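Local structure of carboxylase (Deinococcus radiodurans, 5H80) at residues Leu267-Ala272 against Ala432-Leu437; Pro319-Glu324 against Asp335-Gln340; Ala423-His428 against Ser446-Ala451. The protein probably catalyses the ATP-dependent carboxylation of biotin, as the biotin carboxylase domain of a single-chain bacterial carboxylase. All coordinates share one frame; numbering follows the deposited sequence.

In the fold
All three contacts are buried and small. Contacts 1 and 3 lie about 18 and 19 Å from the chain centre, contact 2 about 10 Å. The antiparallel sheet that includes strands 264-270, 367-374 and 421-429 serves both outer contacts: the start of helix 434-446 meets strand 264-270 in contact 1, and residues following that helix meet strand 421-429 in contact 3. Each is purely apolar and centres on one phenylalanine, but residues beside F448 reach the second subunit. Contact 2, between a loop and helix 336-344, adds a water bridge to apolar packing. Its E324 comes close to E268 of contact 1, both pairing with R372, and V323 O probably accepts from K424 NZ of contact 3.

Contact 1: residues Leu267-Ala272 against Ala432-Leu437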
ATOM      1  N   LEU A 267      -8.539 -17.280  -0.556  1.00 26.72           N
ATOM      2  CA  LEU A 267      -7.457 -16.629   0.240  1.00 24.10           C
ATOM      3  C   LEU A 267      -6.104 -17.045  -0.342  1.00 27.01           C
ATOM      4  O   LEU A 267      -5.892 -18.208  -0.680  1.00 22.95           O
ATOM      5  CB  LEU A 267      -7.425 -16.954   1.723  1.00 27.12           C
ATOM      6  CG  LEU A 267      -8.639 -16.556   2.506  1.00 24.62           C
ATOM      7  CD1 LEU A 267      -8.713 -17.257   3.801  1.00 27.65           C
ATOM      8  CD2 LEU A 267      -8.773 -15.008   2.662  1.00 27.26           C
ATOM      9  N   GLU A 268      -5.275 -16.083  -0.688  1.00 24.53           N
ATOM     10  CA  GLU A 268      -4.018 -16.433  -1.362  1.00 23.67           C
ATOM     11  C   GLU A 268      -2.915 -15.771  -0.553  1.00 22.63           C
ATOM     12  O   GLU A 268      -2.926 -14.563  -0.389  1.00 24.90           O
ATOM     13  CB  GLU A 268      -4.101 -15.960  -2.817  1.00 30.03           C
ATOM     14  CG  GLU A 268      -5.271 -16.688  -3.557  1.00 33.22           C
ATOM     15  CD  GLU A 268      -5.990 -15.859  -4.579  1.00 34.01           C
ATOM     16  OE1 GLU A 268      -6.422 -14.734  -4.266  1.00 37.30           O
ATOM     17  OE2 GLU A 268      -6.118 -16.379  -5.697  1.00 38.43           O
ATOM     18  N   PHE A 269      -1.897 -16.541  -0.182  1.00 22.31           N
ATOM     19  CA  PHE A 269      -0.808 -16.105   0.725  1.00 20.98           C
ATOM     20  C   PHE A 269       0.579 -16.017   0.005  1.00 23.81           C
ATOM     21  O   PHE A 269       0.917 -16.794  -0.841  1.00 19.78           O
ATOM     22  CB  PHE A 269      -0.743 -17.045   1.900  1.00 19.95           C
ATOM     23  CG  PHE A 269      -1.888 -17.026   2.717  1.00 23.33           C
ATOM     24  CD1 PHE A 269      -1.875 -16.356   3.923  1.00 19.25           C
ATOM     25  CD2 PHE A 269      -3.052 -17.712   2.379  1.00 22.19           C
ATOM     26  CE1 PHE A 269      -2.931 -16.384   4.740  1.00 23.95           C
ATOM     27  CE2 PHE A 269      -4.133 -17.760   3.268  1.00 20.81           C
ATOM     28  CZ  PHE A 269      -4.098 -17.014   4.397  1.00 22.72           C
ATOM     29  N   ALA A 270       1.426 -14.990   0.278  1.00 20.12           N
ATOM     30  CA  ALA A 270       2.799 -14.939  -0.279  1.00 21.41           C
ATOM     31  C   ALA A 270       3.596 -14.398   0.989  1.00 23.06           C
ATOM     32  O   ALA A 270       3.263 -13.275   1.525  1.00 23.23           O
ATOM     33  CB  ALA A 270       2.963 -14.130  -1.501  1.00 22.06           C
ATOM     34  N   PRO A 271       4.511 -15.183   1.545  1.00 25.77           N
ATOM     35  CA  PRO A 271       4.892 -16.522   1.190  1.00 26.93           C
ATOM     36  C   PRO A 271       3.868 -17.559   1.507  1.00 20.97           C
ATOM     37  O   PRO A 271       2.851 -17.348   2.188  1.00 22.36           O
ATOM     38  CB  PRO A 271       6.112 -16.778   2.077  1.00 26.93           C
ATOM     39  CG  PRO A 271       5.829 -15.974   3.322  1.00 29.24           C
ATOM     40  CD  PRO A 271       5.122 -14.753   2.845  1.00 25.86           C
ATOM     41  N   ALA A 272       4.134 -18.761   1.021  1.00 24.99           N
ATOM     42  CA  ALA A 272       3.476 -19.915   1.576  1.00 22.42           C
ATOM     43  C   ALA A 272       3.793 -20.160   3.072  1.00 22.18           C
ATOM     44  O   ALA A 272       4.980 -20.407   3.324  1.00 27.51           O
ATOM     45  CB  ALA A 272       3.889 -21.155   0.769  1.00 23.85           C
ATOM     46  N   ALA A 432       6.791 -11.952  10.665  1.00 32.49           N
ATOM     47  CA  ALA A 432       6.696 -13.279   9.992  1.00 39.25           C
ATOM     48  C   ALA A 432       5.539 -14.127  10.460  1.00 37.54           C
ATOM     49  O   ALA A 432       5.196 -15.099   9.765  1.00 31.30           O
ATOM     50  CB  ALA A 432       7.971 -14.093  10.239  1.00 42.59           C
ATOM     51  N   ALA A 433       5.027 -13.840  11.640  1.00 31.86           N
ATOM     52  CA  ALA A 433       4.055 -14.667  12.301  1.00 28.85           C
ATOM     53  C   ALA A 433       2.595 -14.624  11.680  1.00 22.84           C
ATOM     54  O   ALA A 433       1.899 -13.626  11.651  1.00 22.86           O
ATOM     55  CB  ALA A 433       4.060 -14.465  13.849  1.00 32.24           C
ATOM     56  N   LEU A 434       2.155 -15.755  11.092  1.00 24.86           N
ATOM     57  CA  LEU A 434       0.811 -15.811  10.445  1.00 24.01           C
ATOM     58  C   LEU A 434      -0.438 -15.284  11.191  1.00 23.21           C
ATOM     59  O   LEU A 434      -1.266 -14.591  10.610  1.00 23.54           O
ATOM     60  CB  LEU A 434       0.566 -17.262   9.859  1.00 24.86           C
ATOM     61  CG  LEU A 434      -0.783 -17.646   9.223  1.00 26.41           C
ATOM     62  CD1 LEU A 434      -0.942 -16.964   7.886  1.00 25.59           C
ATOM     63  CD2 LEU A 434      -0.924 -19.158   8.929  1.00 24.96           C
ATOM     64  N   PRO A 435      -0.642 -15.675  12.481  1.00 24.07           N
ATOM     65  CA  PRO A 435      -1.825 -15.211  13.198  1.00 26.41           C
ATOM     66  C   PRO A 435      -2.022 -13.678  13.191  1.00 26.07           C
ATOM     67  O   PRO A 435      -3.124 -13.181  12.928  1.00 25.36           O
ATOM     68  CB  PRO A 435      -1.616 -15.788  14.580  1.00 25.60           C
ATOM     69  CG  PRO A 435      -0.809 -17.029  14.388  1.00 26.24           C
ATOM     70  CD  PRO A 435       0.144 -16.602  13.338  1.00 24.15           C
ATOM     71  N   GLY A 436      -0.940 -12.951  13.333  1.00 22.49           N
ATOM     72  CA  GLY A 436      -0.950 -11.471  13.247  1.00 23.62           C
ATOM     73  C   GLY A 436      -1.427 -10.857  11.875  1.00 22.98           C
ATOM     74  O   GLY A 436      -2.287  -9.930  11.798  1.00 25.22           O
ATOM     75  N   LEU A 437      -1.036 -11.590  10.808  1.00 21.56           N
ATOM     76  CA  LEU A 437      -1.471 -11.286   9.468  1.00 21.93           C
ATOM     77  C   LEU A 437      -2.999 -11.583   9.308  1.00 23.36           C
ATOM     78  O   LEU A 437      -3.697 -10.724   8.812  1.00 24.89           O
ATOM     79  CB  LEU A 437      -0.672 -12.114   8.392  1.00 21.44           C
ATOM     80  CG  LEU A 437      -1.116 -11.813   6.936  1.00 23.44           C
ATOM     81  CD1 LEU A 437      -0.872 -10.389   6.502  1.00 26.11           C
ATOM     82  CD2 LEU A 437      -0.431 -12.815   5.943  1.00 24.19           C
TER
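F269 turns its ring toward the first turn of helix 434-446, where L434 and L437 each offer one methyl group. The closest approach is that of L434 CD1 to F269 CE1, 3.8 Å, and the same methyl lies 4.1 Å from F269 CD1, so it meets the ring at the CD1-CE1 bond from an oblique direction. The two side chains cross at about a right angle. L437 CD2 makes a second, looser touch, 4.3 Å from F269 CD1, and it too comes in obliquely. Both leucines hold CG opposite the backbone N (chi1 175° for L434), which carries their branches to the F269 ring. They differ in the branch they use: L434 touches through its folded-back methyl (chi2 72°), L437 through the one that continues the extended chain. F269, with CG opposite its carbonyl carbon (chi1 -64°), brings the CD1-CE1 side of its ring to both methyls.

Strand 264-270 is built into an antiparallel sheet beside strand 367-374, with strand 421-429 next in order, and helix 434-446 covers one face of it; the contact thus joins that helix to a strand two places away from the one that precedes it in the chain. Y472 meets the F269 ring edge-to-face and also packs on L434, so the ring is flanked by helix 434-446 and by this loop residue. L437, one turn further along the helix than L434, rests in addition on Q367 of strand 367-374.

Contact 2: residues Pro319-Glu324 against Asp335-Gln340; sequences PRLQVE and DLVTAQ
The extended loop carrying L321 runs past the first turn of helix 336-344, and the CA atoms of L321 and V337 come within 7.9 Å. V337 CG2 faces both methyls of the leucine, 3.9 Å from L321 CD1 and 4.0 Å from L321 CD2; this works because L321 holds CG anti to its backbone N (chi1 -171°), reaching straight at the helix. Q340 crosses the leucine at about a right angle, its chain stretched out so that NE2 stops 3.8 Å from L321 CB. One water accepts from both L321 N and Q340 NE2, while H108 NE2 hydrogen-bonds Q340 OE1. Putting an alanine at Q340 would probably leave the bridging water and H108 each short of a partner and open a gap beside L321. On the loop itself, R320 NH1 donates to L321 O at 3.0 Å, the oxygen lying near the guanidinium plane. D335 OD1 caps the helix, taking a nearly straight bond from T338 N (2.9 Å, 167°) from above the carboxylate plane, plus a weak one from V337 N. The Pro-Arg-Leu-Gln-Val-Glu loop, packed on an aspartate-capped helix, is consistent with the Arg-x-Gln-Val-Glu loop that lines the bicarbonate site in biotin carboxylases.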
ATOM      1  N   PRO A 319       0.056 -19.386 -18.591  1.00 28.81           N
ATOM      2  CA  PRO A 319       1.017 -18.569 -19.316  1.00 25.49           C
ATOM      3  C   PRO A 319       0.580 -17.084 -19.419  1.00 22.37           C
ATOM      4  O   PRO A 319       0.475 -16.537 -20.565  1.00 23.44           O
ATOM      5  CB  PRO A 319       1.034 -19.251 -20.708  1.00 26.80           C
ATOM      6  CG  PRO A 319      -0.372 -19.674 -20.883  1.00 25.62           C
ATOM      7  CD  PRO A 319      -0.887 -20.084 -19.501  1.00 26.13           C
ATOM      8  N   ARG A 320       0.316 -16.463 -18.285  1.00 24.82           N
ATOM      9  CA  ARG A 320      -0.331 -15.151 -18.227  1.00 28.41           C
ATOM     10  C   ARG A 320      -0.149 -14.577 -16.853  1.00 24.58           C
ATOM     11  O   ARG A 320       0.241 -15.331 -15.989  1.00 24.01           O
ATOM     12  CB  ARG A 320      -1.825 -15.296 -18.536  1.00 26.92           C
ATOM     13  CG  ARG A 320      -2.473 -16.517 -17.880  1.00 26.67           C
ATOM     14  CD  ARG A 320      -3.950 -16.441 -17.885  1.00 29.93           C
ATOM     15  NE  ARG A 320      -4.568 -17.590 -17.173  1.00 29.84           N
ATOM     16  CZ  ARG A 320      -4.826 -17.598 -15.852  1.00 31.99           C
ATOM     17  NH1 ARG A 320      -4.554 -16.500 -15.047  1.00 28.99           N
ATOM     18  NH2 ARG A 320      -5.398 -18.656 -15.291  1.00 36.15           N
ATOM     19  N   LEU A 321      -0.568 -13.310 -16.700  1.00 26.78           N
ATOM     20  CA  LEU A 321      -0.865 -12.695 -15.419  1.00 25.00           C
ATOM     21  C   LEU A 321      -1.920 -13.502 -14.693  1.00 29.52           C
ATOM     22  O   LEU A 321      -2.796 -14.132 -15.306  1.00 25.77           O
ATOM     23  CB  LEU A 321      -1.338 -11.264 -15.557  1.00 24.58           C
ATOM     24  CG  LEU A 321      -1.511 -10.342 -14.321  1.00 21.08           C
ATOM     25  CD1 LEU A 321      -0.156 -10.039 -13.692  1.00 25.69           C
ATOM     26  CD2 LEU A 321      -2.196  -9.087 -14.756  1.00 22.00           C
ATOM     27  N   GLN A 322      -1.823 -13.564 -13.372  1.00 23.49           N
ATOM     28  CA  GLN A 322      -2.960 -14.079 -12.577  1.00 27.62           C
ATOM     29  C   GLN A 322      -3.593 -13.120 -11.581  1.00 23.20           C
ATOM     30  O   GLN A 322      -2.909 -12.125 -11.138  1.00 21.50           O
ATOM     31  CB  GLN A 322      -2.486 -15.240 -11.725  1.00 31.41           C
ATOM     32  CG  GLN A 322      -2.322 -16.596 -12.422  1.00 34.54           C
ATOM     33  CD  GLN A 322      -1.689 -17.609 -11.547  1.00 32.83           C
ATOM     34  OE1 GLN A 322      -0.948 -17.293 -10.593  1.00 31.23           O
ATOM     35  NE2 GLN A 322      -2.048 -18.869 -11.779  1.00 42.67           N
ATOM     36  N   VAL A 323      -4.799 -13.478 -11.145  1.00 21.77           N
ATOM     37  CA  VAL A 323      -5.581 -12.658 -10.264  1.00 21.16           C
ATOM     38  C   VAL A 323      -4.757 -12.355  -8.976  1.00 19.18           C
ATOM     39  O   VAL A 323      -4.811 -11.151  -8.480  1.00 23.01           O
ATOM     40  CB  VAL A 323      -6.892 -13.378  -9.807  1.00 23.02           C
ATOM     41  CG1 VAL A 323      -7.607 -12.603  -8.733  1.00 25.03           C
ATOM     42  CG2 VAL A 323      -7.876 -13.427 -10.981  1.00 27.17           C
ATOM     43  N   GLU A 324      -4.100 -13.384  -8.419  1.00 22.28           N
ATOM     44  CA  GLU A 324      -3.340 -13.263  -7.212  1.00 24.95           C
ATOM     45  C   GLU A 324      -1.926 -12.636  -7.362  1.00 20.18           C
ATOM     46  O   GLU A 324      -1.137 -12.813  -6.425  1.00 21.15           O
ATOM     47  CB  GLU A 324      -3.323 -14.576  -6.455  1.00 24.88           C
ATOM     48  CG  GLU A 324      -2.705 -15.712  -7.106  1.00 21.19           C
ATOM     49  CD  GLU A 324      -3.573 -16.500  -8.097  1.00 28.51           C
ATOM     50  OE1 GLU A 324      -4.559 -15.961  -8.639  1.00 26.67           O
ATOM     51  OE2 GLU A 324      -3.231 -17.702  -8.318  1.00 31.67           O
ATOM     52  N   ASP A 335       6.321  -4.199  -8.967  1.00 21.34           N
ATOM     53  CA  ASP A 335       5.185  -4.039  -9.898  1.00 19.26           C
ATOM     54  C   ASP A 335       5.304  -5.086 -11.082  1.00 18.77           C
ATOM     55  O   ASP A 335       6.156  -4.888 -12.057  1.00 20.10           O
ATOM     56  CB  ASP A 335       5.192  -2.667 -10.446  1.00 18.22           C
ATOM     57  CG  ASP A 335       3.935  -2.298 -11.236  1.00 18.98           C
ATOM     58  OD1 ASP A 335       3.333  -3.229 -11.921  1.00 20.23           O
ATOM     59  OD2 ASP A 335       3.476  -1.114 -11.163  1.00 25.50           O
ATOM     60  N   LEU A 336       4.575  -6.150 -10.929  1.00 17.68           N
ATOM     61  CA  LEU A 336       4.526  -7.204 -11.988  1.00 19.26           C
ATOM     62  C   LEU A 336       3.960  -6.757 -13.279  1.00 20.29           C
ATOM     63  O   LEU A 336       4.394  -7.310 -14.348  1.00 19.29           O
ATOM     64  CB  LEU A 336       3.873  -8.492 -11.516  1.00 21.01           C
ATOM     65  CG  LEU A 336       4.707  -9.286 -10.469  1.00 24.16           C
ATOM     66  CD1 LEU A 336       3.945 -10.324  -9.696  1.00 23.05           C
ATOM     67  CD2 LEU A 336       6.009  -9.789 -11.083  1.00 26.14           C
ATOM     68  N   VAL A 337       2.985  -5.825 -13.260  1.00 18.64           N
ATOM     69  CA  VAL A 337       2.300  -5.553 -14.568  1.00 21.80           C
ATOM     70  C   VAL A 337       3.125  -4.584 -15.425  1.00 19.29           C
ATOM     71  O   VAL A 337       3.221  -4.650 -16.678  1.00 19.47           O
ATOM     72  CB  VAL A 337       0.847  -5.125 -14.368  1.00 21.05           C
ATOM     73  CG1 VAL A 337       0.114  -4.919 -15.727  1.00 18.66           C
ATOM     74  CG2 VAL A 337       0.111  -6.131 -13.441  1.00 23.09           C
ATOM     75  N   THR A 338       3.728  -3.510 -14.817  1.00 20.06           N
ATOM     76  CA  THR A 338       4.682  -2.701 -15.630  1.00 21.02           C
ATOM     77  C   THR A 338       5.842  -3.565 -16.193  1.00 19.41           C
ATOM     78  O   THR A 338       6.201  -3.444 -17.367  1.00 22.30           O
ATOM     79  CB  THR A 338       5.259  -1.532 -14.799  1.00 23.66           C
ATOM     80  OG1 THR A 338       5.880  -2.036 -13.589  1.00 23.78           O
ATOM     81  CG2 THR A 338       4.164  -0.627 -14.494  1.00 25.30           C
ATOM     82  N   ALA A 339       6.360  -4.533 -15.384  1.00 18.35           N
ATOM     83  CA  ALA A 339       7.429  -5.495 -15.786  1.00 18.81           C
ATOM     84  C   ALA A 339       6.912  -6.344 -17.002  1.00 19.87           C
ATOM     85  O   ALA A 339       7.590  -6.427 -18.034  1.00 20.44           O
ATOM     86  CB  ALA A 339       7.875  -6.389 -14.686  1.00 19.56           C
ATOM     87  N   GLN A 340       5.710  -6.833 -16.854  1.00 20.38           N
ATOM     88  CA  GLN A 340       5.081  -7.648 -17.897  1.00 20.82           C
ATOM     89  C   GLN A 340       4.973  -6.884 -19.261  1.00 17.70           C
ATOM     90  O   GLN A 340       5.473  -7.411 -20.300  1.00 22.31           O
ATOM     91  CB  GLN A 340       3.735  -8.083 -17.465  1.00 20.33           C
ATOM     92  CG  GLN A 340       3.041  -9.087 -18.423  1.00 21.40           C
ATOM     93  CD  GLN A 340       1.580  -9.262 -18.077  1.00 24.12           C
ATOM     94  OE1 GLN A 340       0.916  -8.421 -17.452  1.00 22.79           O
ATOM     95  NE2 GLN A 340       1.046 -10.457 -18.446  1.00 23.30           N
TER
HETATM   96  O   HOH W   1      -1.689 -11.685 -18.909  1.00 22.92           O

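Contact 3: residues Ala423-His428 against Ser446-Ala451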
ATOM      1  N   ALA A 423     -14.050  -7.019  -5.315  1.00 25.66           N
ATOM      2  CA  ALA A 423     -12.772  -6.379  -5.014  1.00 27.06           C
ATOM      3  C   ALA A 423     -11.757  -7.363  -4.470  1.00 21.22           C
ATOM      4  O   ALA A 423     -12.136  -8.344  -3.819  1.00 23.47           O
ATOM      5  CB  ALA A 423     -12.988  -5.258  -3.993  1.00 28.36           C
ATOM      6  N   LYS A 424     -10.496  -7.041  -4.637  1.00 19.99           N
ATOM      7  CA  LYS A 424      -9.443  -7.842  -4.013  1.00 20.63           C
ATOM      8  C   LYS A 424      -8.778  -7.026  -2.888  1.00 20.44           C
ATOM      9  O   LYS A 424      -8.367  -5.974  -3.178  1.00 21.82           O
ATOM     10  CB  LYS A 424      -8.434  -8.335  -4.988  1.00 23.72           C
ATOM     11  CG  LYS A 424      -9.012  -9.035  -6.235  1.00 26.98           C
ATOM     12  CD  LYS A 424      -7.939  -9.501  -7.240  1.00 24.90           C
ATOM     13  CE  LYS A 424      -7.032  -8.419  -7.853  1.00 21.91           C
ATOM     14  NZ  LYS A 424      -6.118  -8.807  -8.972  1.00 25.34           N
ATOM     15  N   VAL A 425      -8.720  -7.566  -1.689  1.00 22.74           N
ATOM     16  CA  VAL A 425      -8.131  -6.896  -0.547  1.00 23.31           C
ATOM     17  C   VAL A 425      -6.859  -7.568  -0.177  1.00 19.12           C
ATOM     18  O   VAL A 425      -6.870  -8.764   0.207  1.00 19.01           O
ATOM     19  CB  VAL A 425      -9.077  -6.908   0.643  1.00 23.81           C
ATOM     20  CG1 VAL A 425      -8.473  -6.274   1.974  1.00 25.37           C
ATOM     21  CG2 VAL A 425     -10.410  -6.229   0.245  1.00 22.60           C
ATOM     22  N   VAL A 426      -5.774  -6.795  -0.218  1.00 20.39           N
ATOM     23  CA  VAL A 426      -4.434  -7.339  -0.012  1.00 19.46           C
ATOM     24  C   VAL A 426      -3.957  -6.723   1.286  1.00 19.67           C
ATOM     25  O   VAL A 426      -3.993  -5.477   1.413  1.00 22.25           O
ATOM     26  CB  VAL A 426      -3.472  -7.098  -1.140  1.00 23.63           C
ATOM     27  CG1 VAL A 426      -2.146  -7.746  -0.910  1.00 23.27           C
ATOM     28  CG2 VAL A 426      -4.101  -7.603  -2.486  1.00 25.54           C
ATOM     29  N   VAL A 427      -3.520  -7.573   2.197  1.00 22.89           N
ATOM     30  CA  VAL A 427      -3.001  -7.023   3.447  1.00 20.85           C
ATOM     31  C   VAL A 427      -1.578  -7.484   3.643  1.00 22.04           C
ATOM     32  O   VAL A 427      -1.222  -8.613   3.296  1.00 20.78           O
ATOM     33  CB  VAL A 427      -3.870  -7.384   4.576  1.00 25.62           C
ATOM     34  CG1 VAL A 427      -3.223  -7.089   5.870  1.00 28.04           C
ATOM     35  CG2 VAL A 427      -5.192  -6.637   4.517  1.00 25.90           C
ATOM     36  N   HIS A 428      -0.718  -6.592   4.146  1.00 20.96           N
ATOM     37  CA  HIS A 428       0.755  -6.850   4.160  1.00 21.30           C
ATOM     38  C   HIS A 428       1.400  -6.325   5.438  1.00 25.45           C
ATOM     39  O   HIS A 428       0.945  -5.378   5.977  1.00 24.26           O
ATOM     40  CB  HIS A 428       1.403  -6.194   3.005  1.00 24.56           C
ATOM     41  CG  HIS A 428       2.894  -6.234   2.997  1.00 26.97           C
ATOM     42  ND1 HIS A 428       3.656  -5.071   3.020  1.00 36.24           N
ATOM     43  CD2 HIS A 428       3.783  -7.258   2.859  1.00 30.94           C
ATOM     44  CE1 HIS A 428       4.938  -5.383   2.895  1.00 34.73           C
ATOM     45  NE2 HIS A 428       5.038  -6.704   2.836  1.00 31.19           N
ATOM     46  N   SER A 446     -13.463  -5.979   8.028  1.00 28.21           N
ATOM     47  CA  SER A 446     -14.563  -5.514   8.880  1.00 30.50           C
ATOM     48  C   SER A 446     -14.797  -4.083   8.612  1.00 25.32           C
ATOM     49  O   SER A 446     -15.952  -3.585   8.909  1.00 28.64           O
ATOM     50  CB  SER A 446     -14.195  -5.707  10.359  1.00 25.36           C
ATOM     51  OG  SER A 446     -13.240  -4.699  10.811  1.00 24.98           O
ATOM     52  N   GLU A 447     -13.866  -3.371   7.953  1.00 26.59           N
ATOM     53  CA  GLU A 447     -14.063  -1.981   7.562  1.00 29.56           C
ATOM     54  C   GLU A 447     -14.611  -1.821   6.156  1.00 32.26           C
ATOM     55  O   GLU A 447     -14.771  -0.716   5.672  1.00 34.16           O
ATOM     56  CB  GLU A 447     -12.723  -1.201   7.692  1.00 31.45           C
ATOM     57  CG  GLU A 447     -12.374  -0.891   9.120  1.00 31.60           C
ATOM     58  CD  GLU A 447     -10.994  -0.318   9.457  1.00 35.26           C
ATOM     59  OE1 GLU A 447     -10.244   0.125   8.545  1.00 33.83           O
ATOM     60  OE2 GLU A 447     -10.638  -0.402  10.704  1.00 37.29           O
ATOM     61  N   PHE A 448     -14.861  -2.929   5.476  1.00 28.87           N
ATOM     62  CA  PHE A 448     -15.453  -2.878   4.152  1.00 26.92           C
ATOM     63  C   PHE A 448     -16.981  -2.741   4.171  1.00 30.07           C
ATOM     64  O   PHE A 448     -17.684  -3.715   4.382  1.00 30.53           O
ATOM     65  CB  PHE A 448     -15.048  -4.119   3.367  1.00 24.75           C
ATOM     66  CG  PHE A 448     -14.910  -3.923   1.864  1.00 25.23           C
ATOM     67  CD1 PHE A 448     -14.016  -4.754   1.206  1.00 23.21           C
ATOM     68  CD2 PHE A 448     -15.657  -2.996   1.088  1.00 25.67           C
ATOM     69  CE1 PHE A 448     -13.812  -4.683  -0.172  1.00 25.01           C
ATOM     70  CE2 PHE A 448     -15.489  -2.913  -0.333  1.00 27.21           C
ATOM     71  CZ  PHE A 448     -14.532  -3.755  -0.963  1.00 28.58           C
ATOM     72  N   GLN A 449     -17.418  -1.541   3.852  1.00 30.83           N
ATOM     73  CA  GLN A 449     -18.880  -1.156   3.917  1.00 34.78           C
ATOM     74  C   GLN A 449     -19.390  -1.365   2.524  1.00 29.47           C
ATOM     75  O   GLN A 449     -18.894  -0.719   1.611  1.00 32.55           O
ATOM     76  CB  GLN A 449     -19.041   0.326   4.224  1.00 37.87           C
ATOM     77  CG  GLN A 449     -18.463   0.844   5.502  1.00 48.45           C
ATOM     78  CD  GLN A 449     -18.904   2.264   5.764  1.00 56.12           C
ATOM     79  OE1 GLN A 449     -20.063   2.513   6.105  1.00 65.34           O
ATOM     80  NE2 GLN A 449     -17.989   3.208   5.603  1.00 56.71           N
ATOM     81  N   ILE A 450     -20.226  -2.380   2.356  1.00 32.50           N
ATOM     82  CA  ILE A 450     -20.953  -2.593   1.163  1.00 35.23           C
ATOM     83  C   ILE A 450     -22.461  -2.640   1.527  1.00 34.35           C
ATOM     84  O   ILE A 450     -22.834  -3.352   2.446  1.00 40.31           O
ATOM     85  CB  ILE A 450     -20.519  -3.908   0.473  1.00 37.18           C
ATOM     86  CG1 ILE A 450     -18.992  -3.894   0.313  1.00 36.18           C
ATOM     87  CG2 ILE A 450     -21.180  -4.043  -0.893  1.00 43.52           C
ATOM     88  CD1 ILE A 450     -18.422  -5.133  -0.331  1.00 38.52           C
ATOM     89  N   ALA A 451     -23.262  -1.872   0.798  1.00 34.99           N
ATOM     90  CA  ALA A 451     -24.746  -1.962   0.863  1.00 36.95           C
ATOM     91  C   ALA A 451     -25.366  -2.034  -0.546  1.00 31.07           C
ATOM     92  O   ALA A 451     -24.840  -1.409  -1.487  1.00 35.18           O
ATOM     93  CB  ALA A 451     -25.282  -0.775   1.646  1.00 39.04           C
TER
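Strand 421-429, helix 434-446 and strand 449-451 follow one another in the C-terminal domain of biotin carboxylase, and this contact brings the chain just after the helix back against the strand before it. From segment 446-451, F448 makes the contact. Its ring meets A423 and V425, two residues two places apart on the strand, whose side chains therefore face the same way. A423 CB sits at the edge of the ring, in its plane, 3.7 Å from F448 CZ and 4.0 Å from F448 CE1. V425 approaches obliquely: V425 CG2 is 3.8 Å from F448 CE1 and 4.0 Å from F448 CD1, and the valine and phenylalanine side chains run antiparallel alongside one another. The valine presents this methyl because CG2 is set opposite the carbonyl carbon, with CG1 opposite the backbone N (chi1 176°). The phenylalanine is less regular: its chi1 of -148° departs from a staggered value and places the ring beside A423 and V425. I450 CD1 covers one face of that ring, 3.6 Å above the plane and offset toward the rim, and F394 meets it edge-to-face.

Backbone hydrogen bonds of A423 with V373 and of V425 with A371 hold the strand beside 367-374. E447 pairs with R49 of the second subunit and Q449 NE2 hydrogen-bonds T409 OG1 of that subunit, so the residues flanking the buried phenylalanine take part in the dimer interface. Such a cluster, one aromatic ring plugged between a sheet face and the short two-stranded sheet of 393-395 and 449-451, forms part of the hydrophobic core of the biotin carboxylase C-terminal domain.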